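Local coordinates for putative sugar binding protein (Bacteroides vulgatus ATCC 8482, PDB 3KEZ) that probably binds sugars at the outer membrane as a calcium-containing member of the SusD family, which serves nutrient capture, at residues 123-128 against 199-204; 168-173 against 206-211; 274-277 against 283-286; 305-310 against 315-320. All blocks are in the same frame, centred on the assembly; numbering follows the deposited sequence. Where two conformers were deposited one is given.

Overall arrangement
The four contacts form two pairs; interaction 2 lies across the chain's centre from interactions 3 and 4. Interactions 1 and 2 have centres about 9 Å apart and share helix 195-209, which meets helix 109-134 in the first and helix 166-183 in the second; their segments alternate along the chain, and Phe128 packs against Tyr170 and Tyr208. Interactions 3 and 4 follow in series, with centres about 8 Å apart, and touch where Tyr315 and Val316 meet 274-277 and 283-286. Centres of interactions 1 and 3 lie about 26 Å apart. The first pair thus belongs to the helical bundle, the second to the small strands nearer the calcium ion.

Interaction 1: 123-128 against 199-204; sequences RGMALF and MTLLSR
Leu201 projects from helix 195-209 toward helix 109-134, and its two methyls divide the work. Leu201 CD2 lies 3.5 Å from CB of selenomethionine Met125, whose CG and CE also border it, the two side chains crossing at about a right angle. The chain of Met125 bends at chi3 (-56°), which brings CE back beside that methyl. Leu201 CD1 serves two neighbours: it approaches the Phe128 ring obliquely, 4.2 Å from CD2 of that ring, and it rests 3.6 Å above one face of the Arg204 guanidinium, toward its rim. Phe128 holds CG anti to its backbone nitrogen, sending the ring toward the second helix, where CE2 reaches Arg204 CD at 4.0 Å. Ring and guanidinium planes are 47° apart, so this is no parallel stack. The charge of Arg204 is answered elsewhere, by a salt bridge from NE to Glu339, while Phe128 also meets Tyr208 edge-to-face. With no hydrogen bond between the segments, the association rests on van der Waals contact, mostly apolar. The axes of the short segments approach to 11.0 Å at 32°, a wide separation spanned by side chains alone, between two helices of the helical, TPR-clan fold of the SusD family.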
loop_
_atom_site.group_PDB
_atom_site.type_symbol
_atom_site.label_atom_id
_atom_site.label_comp_id
_atom_site.label_asym_id
_atom_site.label_seq_id
_atom_site.Cartn_x
_atom_site.Cartn_y
_atom_site.Cartn_z
ATOM N N ARG A 123 -3.410 -7.184 11.156
ATOM C CA ARG A 123 -2.121 -7.701 11.612
ATOM C C ARG A 123 -1.260 -8.177 10.443
ATOM O O ARG A 123 -0.057 -7.958 10.449
ATOM C CB ARG A 123 -2.271 -8.817 12.652
ATOM C CG ARG A 123 -0.939 -9.190 13.330
ATOM C CD ARG A 123 -1.192 -10.069 14.551
ATOM N NE ARG A 123 -1.684 -11.391 14.166
ATOM C CZ ARG A 123 -2.044 -12.364 15.008
ATOM N NH1 ARG A 123 -1.972 -12.183 16.328
ATOM N NH2 ARG A 123 -2.454 -13.533 14.516
ATOM N N GLY A 124 -1.881 -8.858 9.471
ATOM C CA GLY A 124 -1.180 -9.307 8.269
ATOM C C GLY A 124 -0.637 -8.140 7.446
ATOM O O GLY A 124 0.511 -8.170 7.002
HETATM N N MSE A 125 -1.484 -7.128 7.231
HETATM C CA MSE A 125 -1.085 -5.907 6.560
HETATM C C MSE A 125 0.078 -5.252 7.255
HETATM O O MSE A 125 1.061 -4.844 6.611
HETATM C CB MSE A 125 -2.260 -4.931 6.475
HETATM C CG MSE A 125 -1.933 -3.651 5.759
HETATM SE SE MSE A 125 -3.451 -2.426 5.939
HETATM C CE MSE A 125 -4.861 -3.567 5.210
ATOM N N ALA A 126 -0.041 -5.098 8.562
ATOM C CA ALA A 126 0.985 -4.347 9.306
ATOM C C ALA A 126 2.323 -5.103 9.295
ATOM O O ALA A 126 3.391 -4.485 9.115
ATOM C CB ALA A 126 0.521 -4.057 10.742
ATOM N N LEU A 127 2.278 -6.429 9.484
ATOM C CA LEU A 127 3.511 -7.211 9.468
ATOM C C LEU A 127 4.086 -7.246 8.034
ATOM O O LEU A 127 5.297 -7.181 7.864
ATOM C CB LEU A 127 3.331 -8.626 10.035
ATOM C CG LEU A 127 4.561 -9.581 10.079
ATOM C CD1 LEU A 127 5.699 -8.928 10.817
ATOM C CD2 LEU A 127 4.143 -10.924 10.728
ATOM N N PHE A 128 3.228 -7.277 7.017
ATOM C CA PHE A 128 3.700 -7.195 5.615
ATOM C C PHE A 128 4.452 -5.875 5.379
ATOM O O PHE A 128 5.555 -5.873 4.811
ATOM C CB PHE A 128 2.538 -7.374 4.634
ATOM C CG PHE A 128 2.928 -7.265 3.174
ATOM C CD1 PHE A 128 3.825 -8.145 2.603
ATOM C CD2 PHE A 128 2.339 -6.299 2.347
ATOM C CE1 PHE A 128 4.124 -8.073 1.236
ATOM C CE2 PHE A 128 2.657 -6.214 1.021
ATOM C CZ PHE A 128 3.516 -7.108 0.454
HETATM N N MSE A 199 -8.649 -10.111 0.481
HETATM C CA MSE A 199 -8.276 -11.023 -0.615
HETATM C C MSE A 199 -7.327 -10.331 -1.615
HETATM O O MSE A 199 -6.393 -10.935 -2.132
HETATM C CB MSE A 199 -9.492 -11.547 -1.347
HETATM C CG MSE A 199 -10.289 -12.527 -0.640
HETATM SE SE MSE A 199 -11.597 -13.316 -1.854
HETATM C CE MSE A 199 -12.385 -14.620 -0.614
ATOM N N THR A 200 -7.589 -9.065 -1.908
ATOM C CA THR A 200 -6.733 -8.311 -2.827
ATOM C C THR A 200 -5.337 -8.162 -2.242
ATOM O O THR A 200 -4.361 -8.449 -2.924
ATOM C CB THR A 200 -7.330 -6.942 -3.164
ATOM O OG1 THR A 200 -8.597 -7.132 -3.778
ATOM C CG2 THR A 200 -6.451 -6.156 -4.091
ATOM N N LEU A 201 -5.237 -7.801 -0.964
ATOM C CA LEU A 201 -3.905 -7.659 -0.299
ATOM C C LEU A 201 -3.225 -9.024 -0.308
ATOM O O LEU A 201 -2.070 -9.130 -0.680
ATOM C CB LEU A 201 -4.008 -7.139 1.123
ATOM C CG LEU A 201 -2.731 -6.916 1.935
ATOM C CD1 LEU A 201 -1.709 -6.118 1.108
ATOM C CD2 LEU A 201 -3.034 -6.215 3.272
ATOM N N LEU A 202 -3.982 -10.074 0.018
ATOM C CA LEU A 202 -3.391 -11.407 0.101
ATOM C C LEU A 202 -2.830 -11.813 -1.286
ATOM O O LEU A 202 -1.743 -12.377 -1.350
ATOM C CB LEU A 202 -4.382 -12.445 0.634
ATOM C CG LEU A 202 -3.860 -13.891 0.666
ATOM C CD1 LEU A 202 -2.450 -13.981 1.308
ATOM C CD2 LEU A 202 -4.848 -14.793 1.377
ATOM N N SER A 203 -3.549 -11.472 -2.360
ATOM C CA SER A 203 -3.045 -11.701 -3.711
ATOM C C SER A 203 -1.736 -10.991 -3.983
ATOM O O SER A 203 -0.851 -11.538 -4.614
ATOM C CB SER A 203 -4.108 -11.376 -4.813
ATOM O OG SER A 203 -4.221 -9.983 -5.091
ATOM N N ARG A 204 -1.608 -9.769 -3.492
ATOM C CA ARG A 204 -0.344 -9.045 -3.596
ATOM C C ARG A 204 0.747 -9.780 -2.839
ATOM O O ARG A 204 1.876 -9.955 -3.348
ATOM C CB ARG A 204 -0.509 -7.594 -3.057
ATOM C CG ARG A 204 0.734 -6.722 -3.347
ATOM C CD ARG A 204 0.799 -5.530 -2.439
ATOM N NE ARG A 204 -0.390 -4.715 -2.496
ATOM C CZ ARG A 204 -0.676 -3.765 -1.610
ATOM N NH1 ARG A 204 0.121 -3.532 -0.592
ATOM N NH2 ARG A 204 -1.771 -3.053 -1.717
#

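Interaction 2: 168-173 against 206-211; sequences ECYTEI and YLYKGE
Tyr170 of helix 166-183 reaches the C-terminal turn of helix 195-209, which ends in a Schellman motif at Gly210 within the TPR-like helical part of this SusD-family fold. The contact is made by the far end and one flank of the phenol. Tyr170 OH lies 3.1 Å from Tyr208 CB, which sits at the edge of the Tyr170 ring, near its plane, and the same oxygen approaches Tyr208 CD2 at 3.5 Å. That approach is tight, and chi1 of Tyr170 (-91°) lies off the usual staggered value. The two tyrosine side chains cross at about a right angle. Tyr208 starts toward the other helix, but with CG anti to its carbonyl carbon (chi1 -81°) its ring then leads away, and its hydroxyl is hydrogen-bonded to Arg132. Lys209 supplies the second surface: CB lies 4.0 Å from Tyr170 CD2, with CD also near that carbon. Its aliphatic chain slides past the phenol in the opposite direction, extended through the first three torsions. Phe128 and Thr131 of helix 109-134 also touch Tyr170, so the ring joins three helices. An alanine at Tyr170 is likely to leave Tyr208 CB and the Lys209 methylenes without their aromatic neighbour, opening a gap between the helices. Beyond the ring, Lys209 bends at chi4 (-97°), and its NZ forms a salt bridge of 2.7 Å with Glu211 OE2.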
loop_
_atom_site.group_PDB
_atom_site.type_symbol
_atom_site.label_atom_id
_atom_site.label_comp_id
_atom_site.label_asym_id
_atom_site.label_seq_id
_atom_site.Cartn_x
_atom_site.Cartn_y
_atom_site.Cartn_z
ATOM N N GLU A 168 9.669 -16.506 7.639
ATOM C CA GLU A 168 8.813 -16.740 8.803
ATOM C C GLU A 168 7.726 -15.693 8.878
ATOM O O GLU A 168 6.564 -16.002 9.191
ATOM C CB GLU A 168 9.619 -16.748 10.123
ATOM C CG GLU A 168 10.526 -17.921 10.172
ATOM C CD GLU A 168 11.534 -17.867 11.292
ATOM O OE1 GLU A 168 11.999 -16.789 11.713
ATOM O OE2 GLU A 168 11.870 -18.952 11.720
ATOM N N CYS A 169 8.098 -14.456 8.564
ATOM C CA CYS A 169 7.128 -13.368 8.545
ATOM C C CYS A 169 6.019 -13.598 7.522
ATOM O O CYS A 169 4.843 -13.358 7.826
ATOM C CB CYS A 169 7.797 -12.009 8.318
ATOM S SG CYS A 169 8.813 -11.456 9.702
ATOM N N TYR A 170 6.387 -14.039 6.318
ATOM C CA TYR A 170 5.400 -14.318 5.266
ATOM C C TYR A 170 4.447 -15.426 5.693
ATOM O O TYR A 170 3.239 -15.381 5.372
ATOM C CB TYR A 170 6.088 -14.670 3.925
ATOM C CG TYR A 170 6.338 -13.466 3.028
ATOM C CD1 TYR A 170 7.383 -12.567 3.275
ATOM C CD2 TYR A 170 5.497 -13.218 1.935
ATOM C CE1 TYR A 170 7.602 -11.442 2.434
ATOM C CE2 TYR A 170 5.688 -12.095 1.105
ATOM C CZ TYR A 170 6.741 -11.217 1.354
ATOM O OH TYR A 170 6.872 -10.143 0.509
ATOM N N THR A 171 4.981 -16.439 6.388
ATOM C CA THR A 171 4.121 -17.502 6.908
ATOM C C THR A 171 2.993 -16.907 7.757
ATOM O O THR A 171 1.839 -17.275 7.588
ATOM C CB THR A 171 4.936 -18.541 7.680
ATOM O OG1 THR A 171 5.883 -19.132 6.773
ATOM C CG2 THR A 171 4.061 -19.600 8.268
ATOM N N GLU A 172 3.352 -15.962 8.632
ATOM C CA GLU A 172 2.400 -15.302 9.551
ATOM C C GLU A 172 1.453 -14.375 8.806
ATOM O O GLU A 172 0.237 -14.362 9.095
ATOM C CB GLU A 172 3.137 -14.526 10.649
ATOM C CG GLU A 172 3.899 -15.348 11.650
ATOM C CD GLU A 172 3.123 -16.566 12.172
ATOM O OE1 GLU A 172 1.947 -16.434 12.569
ATOM O OE2 GLU A 172 3.689 -17.670 12.143
ATOM N N ILE A 173 2.001 -13.615 7.851
ATOM C CA ILE A 173 1.244 -12.672 7.034
ATOM C C ILE A 173 0.159 -13.437 6.290
ATOM O O ILE A 173 -1.018 -13.092 6.373
ATOM C CB ILE A 173 2.112 -11.890 6.031
ATOM C CG1 ILE A 173 3.084 -10.965 6.792
ATOM C CG2 ILE A 173 1.199 -11.073 5.056
ATOM C CD1 ILE A 173 4.395 -10.532 6.029
ATOM N N TYR A 206 0.995 -12.920 -2.058
ATOM C CA TYR A 206 1.391 -14.086 -2.849
ATOM C C TYR A 206 2.292 -13.750 -4.038
ATOM O O TYR A 206 3.197 -14.539 -4.380
ATOM C CB TYR A 206 0.158 -14.872 -3.298
ATOM C CG TYR A 206 -0.554 -15.709 -2.210
ATOM C CD1 TYR A 206 0.152 -16.617 -1.422
ATOM C CD2 TYR A 206 -1.942 -15.715 -2.111
ATOM C CE1 TYR A 206 -0.477 -17.418 -0.508
ATOM C CE2 TYR A 206 -2.607 -16.562 -1.188
ATOM C CZ TYR A 206 -1.856 -17.401 -0.412
ATOM O OH TYR A 206 -2.440 -18.217 0.469
ATOM N N LEU A 207 2.044 -12.628 -4.719
ATOM C CA LEU A 207 2.925 -12.238 -5.859
ATOM C C LEU A 207 4.317 -11.996 -5.354
ATOM O O LEU A 207 5.309 -12.465 -5.944
ATOM C CB LEU A 207 2.411 -10.969 -6.570
ATOM C CG LEU A 207 1.107 -11.061 -7.335
ATOM C CD1 LEU A 207 0.626 -9.705 -7.828
ATOM C CD2 LEU A 207 1.323 -12.047 -8.468
ATOM N N TYR A 208 4.429 -11.255 -4.263
ATOM C CA TYR A 208 5.786 -10.958 -3.682
ATOM C C TYR A 208 6.554 -12.202 -3.307
ATOM O O TYR A 208 7.777 -12.225 -3.384
ATOM C CB TYR A 208 5.697 -10.115 -2.399
ATOM C CG TYR A 208 5.507 -8.629 -2.555
ATOM C CD1 TYR A 208 4.494 -8.113 -3.326
ATOM C CD2 TYR A 208 6.335 -7.736 -1.906
ATOM C CE1 TYR A 208 4.303 -6.771 -3.441
ATOM C CE2 TYR A 208 6.145 -6.361 -2.024
ATOM C CZ TYR A 208 5.118 -5.888 -2.772
ATOM O OH TYR A 208 4.879 -4.529 -2.876
ATOM N N LYS A 209 5.839 -13.221 -2.850
ATOM C CA LYS A 209 6.423 -14.517 -2.539
ATOM C C LYS A 209 6.634 -15.424 -3.740
ATOM O O LYS A 209 7.233 -16.452 -3.602
ATOM C CB LYS A 209 5.566 -15.230 -1.468
ATOM C CG LYS A 209 6.193 -16.399 -0.807
ATOM C CD LYS A 209 5.309 -16.937 0.269
ATOM C CE LYS A 209 5.952 -18.116 0.952
ATOM N NZ LYS A 209 5.451 -19.329 0.386
ATOM N N GLY A 210 6.149 -15.055 -4.919
ATOM C CA GLY A 210 6.246 -15.945 -6.075
ATOM C C GLY A 210 5.268 -17.094 -6.082
ATOM O O GLY A 210 5.493 -18.076 -6.789
ATOM N N GLU A 211 4.196 -16.996 -5.297
ATOM C CA GLU A 211 3.141 -18.038 -5.275
ATOM C C GLU A 211 2.017 -17.645 -6.237
ATOM O O GLU A 211 0.939 -17.233 -5.822
ATOM C CB GLU A 211 2.637 -18.254 -3.839
ATOM C CG GLU A 211 3.801 -18.798 -2.975
ATOM C CD GLU A 211 3.405 -19.664 -1.803
ATOM O OE1 GLU A 211 2.394 -19.403 -1.116
ATOM O OE2 GLU A 211 4.167 -20.618 -1.545
#

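Interaction 3: 274-277 against 283-286; sequences YLNS and DMCI
Leu275 and Asp283 are joined by a backbone hydrogen bond, from Asp283 N to Leu275 O (3.1 Å). The N-H...O angle is 156°, a fairly straight bond. A water makes the other polar link: it donates to Asn276 OD1 at 2.6 Å and to Met284 O at 2.7 Å, tying an amide side chain to the strand backbone. Asn276 ND2 in turn hydrogen-bonds Met272 O. Replacing Asn276 by a leucine is likely to leave the water without its side-chain acceptor and Met272 O without that donor. The cross-segment bonds close a short connection between helix 272-275 and strand 284-286, which pairs antiparallel with strand 55-57 in a two-stranded sheet. The remaining contacts are van der Waals. Leu275 and Asp283 lie side by side, pointing the same way, with Leu275 CD2 3.6 Å from Asp283 CG; the carboxylate is hydrogen-bonded through OD2 to the backbone N of Arg63 and through OD1 to Thr64 OG1. Selenomethionine Met284 runs obliquely across the Asn276 amide, placing CG 3.5 Å from OD1 and SE 3.5 Å from ND2. The bend at chi3 lets its CE pass near OD1 too. Tyr46 of helix 43-50 touches both Leu275 and Met284.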
loop_
_atom_site.group_PDB
_atom_site.type_symbol
_atom_site.label_atom_id
_atom_site.label_comp_id
_atom_site.label_asym_id
_atom_site.label_seq_id
_atom_site.Cartn_x
_atom_site.Cartn_y
_atom_site.Cartn_z
ATOM N N TYR A 274 -2.090 16.834 1.372
ATOM C CA TYR A 274 -1.288 18.060 1.429
ATOM C C TYR A 274 0.095 17.889 0.772
ATOM O O TYR A 274 0.646 18.848 0.240
ATOM C CB TYR A 274 -1.136 18.520 2.870
ATOM C CG TYR A 274 -1.103 20.014 3.070
ATOM C CD1 TYR A 274 -2.266 20.780 3.016
ATOM C CD2 TYR A 274 0.094 20.658 3.352
ATOM C CE1 TYR A 274 -2.221 22.177 3.223
ATOM C CE2 TYR A 274 0.140 22.035 3.551
ATOM C CZ TYR A 274 -1.011 22.779 3.497
ATOM O OH TYR A 274 -0.915 24.125 3.715
ATOM N N LEU A 275 0.673 16.688 0.792
ATOM C CA LEU A 275 2.014 16.532 0.187
ATOM C C LEU A 275 1.942 16.563 -1.344
ATOM O O LEU A 275 2.848 17.078 -2.007
ATOM C CB LEU A 275 2.702 15.249 0.655
ATOM C CG LEU A 275 2.997 15.135 2.160
ATOM C CD1 LEU A 275 3.407 13.704 2.486
ATOM C CD2 LEU A 275 4.052 16.136 2.566
ATOM N N ASN A 276 0.830 16.083 -1.899
ATOM C CA ASN A 276 0.732 15.883 -3.356
ATOM C C ASN A 276 -0.043 16.992 -4.012
ATOM O O ASN A 276 -0.978 16.727 -4.741
ATOM C CB ASN A 276 0.060 14.519 -3.640
ATOM C CG ASN A 276 0.998 13.337 -3.374
ATOM O OD1 ASN A 276 1.641 12.836 -4.308
ATOM N ND2 ASN A 276 1.088 12.893 -2.094
ATOM N N SER A 277 0.304 18.243 -3.706
ATOM C CA SER A 277 -0.466 19.382 -4.203
ATOM C C SER A 277 0.366 20.638 -4.147
ATOM O O SER A 277 1.118 20.849 -3.202
ATOM C CB SER A 277 -1.748 19.621 -3.379
ATOM O OG SER A 277 -2.289 20.918 -3.626
ATOM N N ASP A 283 5.467 18.787 -2.234
ATOM C CA ASP A 283 6.477 17.951 -1.589
ATOM C C ASP A 283 6.975 16.858 -2.525
ATOM O O ASP A 283 8.177 16.627 -2.638
ATOM C CB ASP A 283 5.925 17.355 -0.308
ATOM C CG ASP A 283 7.013 16.969 0.656
ATOM O OD1 ASP A 283 7.483 15.813 0.559
ATOM O OD2 ASP A 283 7.420 17.843 1.469
HETATM N N MSE A 284 6.050 16.182 -3.193
HETATM C CA MSE A 284 6.426 15.088 -4.079
HETATM C C MSE A 284 5.665 15.194 -5.402
HETATM O O MSE A 284 4.469 15.515 -5.413
HETATM C CB MSE A 284 6.202 13.748 -3.382
HETATM C CG MSE A 284 4.776 13.512 -2.925
HETATM SE SE MSE A 284 4.449 11.882 -1.888
HETATM C CE MSE A 284 4.370 10.577 -3.282
ATOM N N CYS A 285 6.379 14.984 -6.520
ATOM C CA CYS A 285 5.791 15.122 -7.865
ATOM C C CYS A 285 6.193 13.928 -8.743
ATOM O O CYS A 285 7.013 13.082 -8.334
ATOM C CB CYS A 285 6.284 16.406 -8.511
ATOM S SG CYS A 285 8.078 16.445 -8.721
ATOM N N ILE A 286 5.636 13.856 -9.949
ATOM C CA ILE A 286 6.048 12.807 -10.881
ATOM C C ILE A 286 7.419 13.157 -11.468
ATOM O O ILE A 286 7.777 14.318 -11.556
ATOM C CB ILE A 286 5.051 12.570 -12.016
ATOM C CG1 ILE A 286 4.980 13.760 -12.963
ATOM C CG2 ILE A 286 3.669 12.151 -11.479
ATOM C CD1 ILE A 286 3.966 13.582 -14.092
HETATM O O HOH W 1 2.154 14.455 -6.321
#

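Interaction 4: 305-310 against 315-320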
loop_
_atom_site.group_PDB
_atom_site.type_symbol
_atom_site.label_atom_id
_atom_site.label_comp_id
_atom_site.label_asym_id
_atom_site.label_seq_id
_atom_site.Cartn_x
_atom_site.Cartn_y
_atom_site.Cartn_z
ATOM N N ILE A 305 -5.599 13.231 -14.039
ATOM C CA ILE A 305 -5.441 13.349 -12.591
ATOM C C ILE A 305 -4.094 13.955 -12.220
ATOM O O ILE A 305 -3.671 13.867 -11.071
ATOM C CB ILE A 305 -5.702 12.024 -11.810
ATOM C CG1 ILE A 305 -4.770 10.867 -12.208
ATOM C CG2 ILE A 305 -7.186 11.637 -11.892
ATOM C CD1 ILE A 305 -3.285 11.121 -11.875
ATOM N N LEU A 306 -3.441 14.564 -13.197
ATOM C CA LEU A 306 -2.227 15.309 -12.982
ATOM C C LEU A 306 -2.610 16.772 -12.802
ATOM O O LEU A 306 -3.415 17.310 -13.543
ATOM C CB LEU A 306 -1.271 15.135 -14.166
ATOM C CG LEU A 306 -0.691 13.739 -14.491
ATOM C CD1 LEU A 306 0.372 13.941 -15.600
ATOM C CD2 LEU A 306 -0.135 13.041 -13.193
ATOM N N SER A 307 -2.035 17.387 -11.780
ATOM C CA SER A 307 -2.234 18.807 -11.467
ATOM C C SER A 307 -0.914 19.506 -11.689
ATOM O O SER A 307 0.081 19.208 -11.039
ATOM C CB SER A 307 -2.661 19.029 -10.021
ATOM O OG SER A 307 -3.998 18.654 -9.821
ATOM N N PHE A 308 -0.889 20.429 -12.646
ATOM C CA PHE A 308 0.354 21.087 -13.046
ATOM C C PHE A 308 0.524 22.441 -12.354
ATOM O O PHE A 308 -0.353 23.298 -12.422
ATOM C CB PHE A 308 0.396 21.311 -14.558
ATOM C CG PHE A 308 0.430 20.049 -15.348
ATOM C CD1 PHE A 308 -0.742 19.397 -15.670
ATOM C CD2 PHE A 308 1.640 19.502 -15.758
ATOM C CE1 PHE A 308 -0.718 18.216 -16.384
ATOM C CE2 PHE A 308 1.673 18.308 -16.460
ATOM C CZ PHE A 308 0.502 17.674 -16.787
ATOM N N ASP A 309 1.660 22.609 -11.684
ATOM C CA ASP A 309 2.084 23.890 -11.157
ATOM C C ASP A 309 2.712 24.653 -12.299
ATOM O O ASP A 309 3.888 24.459 -12.584
ATOM C CB ASP A 309 3.129 23.683 -10.065
ATOM C CG ASP A 309 3.635 24.984 -9.512
ATOM O OD1 ASP A 309 2.923 25.964 -9.713
ATOM O OD2 ASP A 309 4.742 25.027 -8.942
ATOM N N LYS A 310 1.931 25.525 -12.942
ATOM C CA LYS A 310 2.377 26.266 -14.121
ATOM C C LYS A 310 2.974 25.282 -15.140
ATOM O O LYS A 310 2.307 24.310 -15.469
ATOM C CB LYS A 310 3.337 27.398 -13.737
ATOM C CG LYS A 310 2.754 28.457 -12.757
ATOM C CD LYS A 310 1.330 28.898 -13.178
ATOM C CE LYS A 310 0.831 30.145 -12.446
ATOM N NZ LYS A 310 1.002 30.000 -10.988
ATOM N N TYR A 315 1.758 17.257 -10.124
ATOM C CA TYR A 315 1.390 16.511 -8.933
ATOM C C TYR A 315 0.330 15.466 -9.272
ATOM O O TYR A 315 -0.434 15.639 -10.220
ATOM C CB TYR A 315 0.867 17.481 -7.866
ATOM C CG TYR A 315 1.966 18.394 -7.400
ATOM C CD1 TYR A 315 2.776 18.017 -6.355
ATOM C CD2 TYR A 315 2.281 19.570 -8.090
ATOM C CE1 TYR A 315 3.835 18.777 -5.970
ATOM C CE2 TYR A 315 3.346 20.366 -7.697
ATOM C CZ TYR A 315 4.108 19.956 -6.619
ATOM O OH TYR A 315 5.154 20.683 -6.176
ATOM N N VAL A 316 0.296 14.378 -8.509
ATOM C CA VAL A 316 -0.718 13.357 -8.702
ATOM C C VAL A 316 -1.920 13.719 -7.843
ATOM O O VAL A 316 -1.887 13.634 -6.627
ATOM C CB VAL A 316 -0.196 11.966 -8.366
ATOM C CG1 VAL A 316 -1.296 10.898 -8.542
ATOM C CG2 VAL A 316 1.036 11.657 -9.249
ATOM N N ASN A 317 -2.994 14.118 -8.500
ATOM C CA ASN A 317 -4.175 14.667 -7.839
ATOM C C ASN A 317 -5.189 13.572 -7.508
ATOM O O ASN A 317 -6.388 13.680 -7.841
ATOM C CB ASN A 317 -4.818 15.731 -8.762
ATOM C CG ASN A 317 -5.767 16.652 -8.022
ATOM O OD1 ASN A 317 -5.504 17.004 -6.882
ATOM N ND2 ASN A 317 -6.885 17.028 -8.660
ATOM N N LYS A 318 -4.726 12.531 -6.829
ATOM C CA LYS A 318 -5.609 11.421 -6.419
ATOM C C LYS A 318 -6.235 11.632 -5.055
ATOM O O LYS A 318 -7.232 11.002 -4.719
ATOM C CB LYS A 318 -4.844 10.094 -6.410
ATOM C CG LYS A 318 -4.410 9.655 -7.793
ATOM C CD LYS A 318 -3.608 8.346 -7.784
ATOM C CE LYS A 318 -3.573 7.709 -9.166
ATOM N NZ LYS A 318 -2.828 6.384 -9.199
ATOM N N TYR A 319 -5.603 12.471 -4.258
ATOM C CA TYR A 319 -6.082 12.767 -2.920
ATOM C C TYR A 319 -6.972 14.003 -2.987
ATOM O O TYR A 319 -6.571 15.116 -2.660
ATOM C CB TYR A 319 -4.885 12.931 -2.008
ATOM C CG TYR A 319 -4.108 11.633 -2.003
ATOM C CD1 TYR A 319 -4.528 10.543 -1.226
ATOM C CD2 TYR A 319 -3.006 11.450 -2.841
ATOM C CE1 TYR A 319 -3.856 9.320 -1.275
ATOM C CE2 TYR A 319 -2.328 10.215 -2.898
ATOM C CZ TYR A 319 -2.741 9.175 -2.107
ATOM O OH TYR A 319 -2.030 7.992 -2.156
ATOM N N GLN A 320 -8.193 13.768 -3.451
ATOM C CA GLN A 320 -9.160 14.836 -3.704
ATOM C C GLN A 320 -10.029 14.940 -2.465
ATOM O O GLN A 320 -10.545 13.949 -1.979
ATOM C CB GLN A 320 -9.987 14.541 -4.976
ATOM C CG GLN A 320 -9.085 14.478 -6.238
ATOM C CD GLN A 320 -9.808 14.114 -7.510
ATOM O OE1 GLN A 320 -11.026 14.014 -7.512
ATOM N NE2 GLN A 320 -9.048 13.919 -8.618
HETATM O O HOH W 2 -2.740 17.613 -6.729
HETATM O O HOH W 3 5.098 23.287 -6.803
#
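Tyr315 O is gripped by Ser307 N at 2.8 Å, the N-H...O angle being 171°, and by a CA-H...O contact from Leu306 CA at 3.3 Å. Tyr315 N returns a bond to Ser307 O at 2.7 Å, so the two residues form a hydrogen-bonded antiparallel pair. These two Ser307-Tyr315 bonds pair strands 306-309 and 313-316 as a beta hairpin, and a hydrogen bond from Asn317 N to Ile305 O (2.7 Å) continues the ladder just past the strand. Leu306 and Val316 make the neighbouring non-hydrogen-bonded pair. On their face Leu306 CD2 approaches Val316 CG2, and Ile286 of strand 284-286 touches both residues. Ile305 lies alongside Val316, pointing the same way, with its CD1 3.9 Å from Val316 CG1. On the face of Ser307 and Tyr315, Ser307 OG lies 3.2 Å from Asn317 CB, and a water donates to Asn317 OD1 while accepting a weak bond from Ser307 OG. Asp309 CB comes to the edge of the Tyr315 ring, near its plane; a second water donates to Asp309 OD2 and accepts from Tyr315 OH (2.7 Å). Asn317 centres an inverse gamma turn, and its carbonyl oxygen receives Gln320 NE2 at 2.8 Å, nearly in the amide plane of that glutamine.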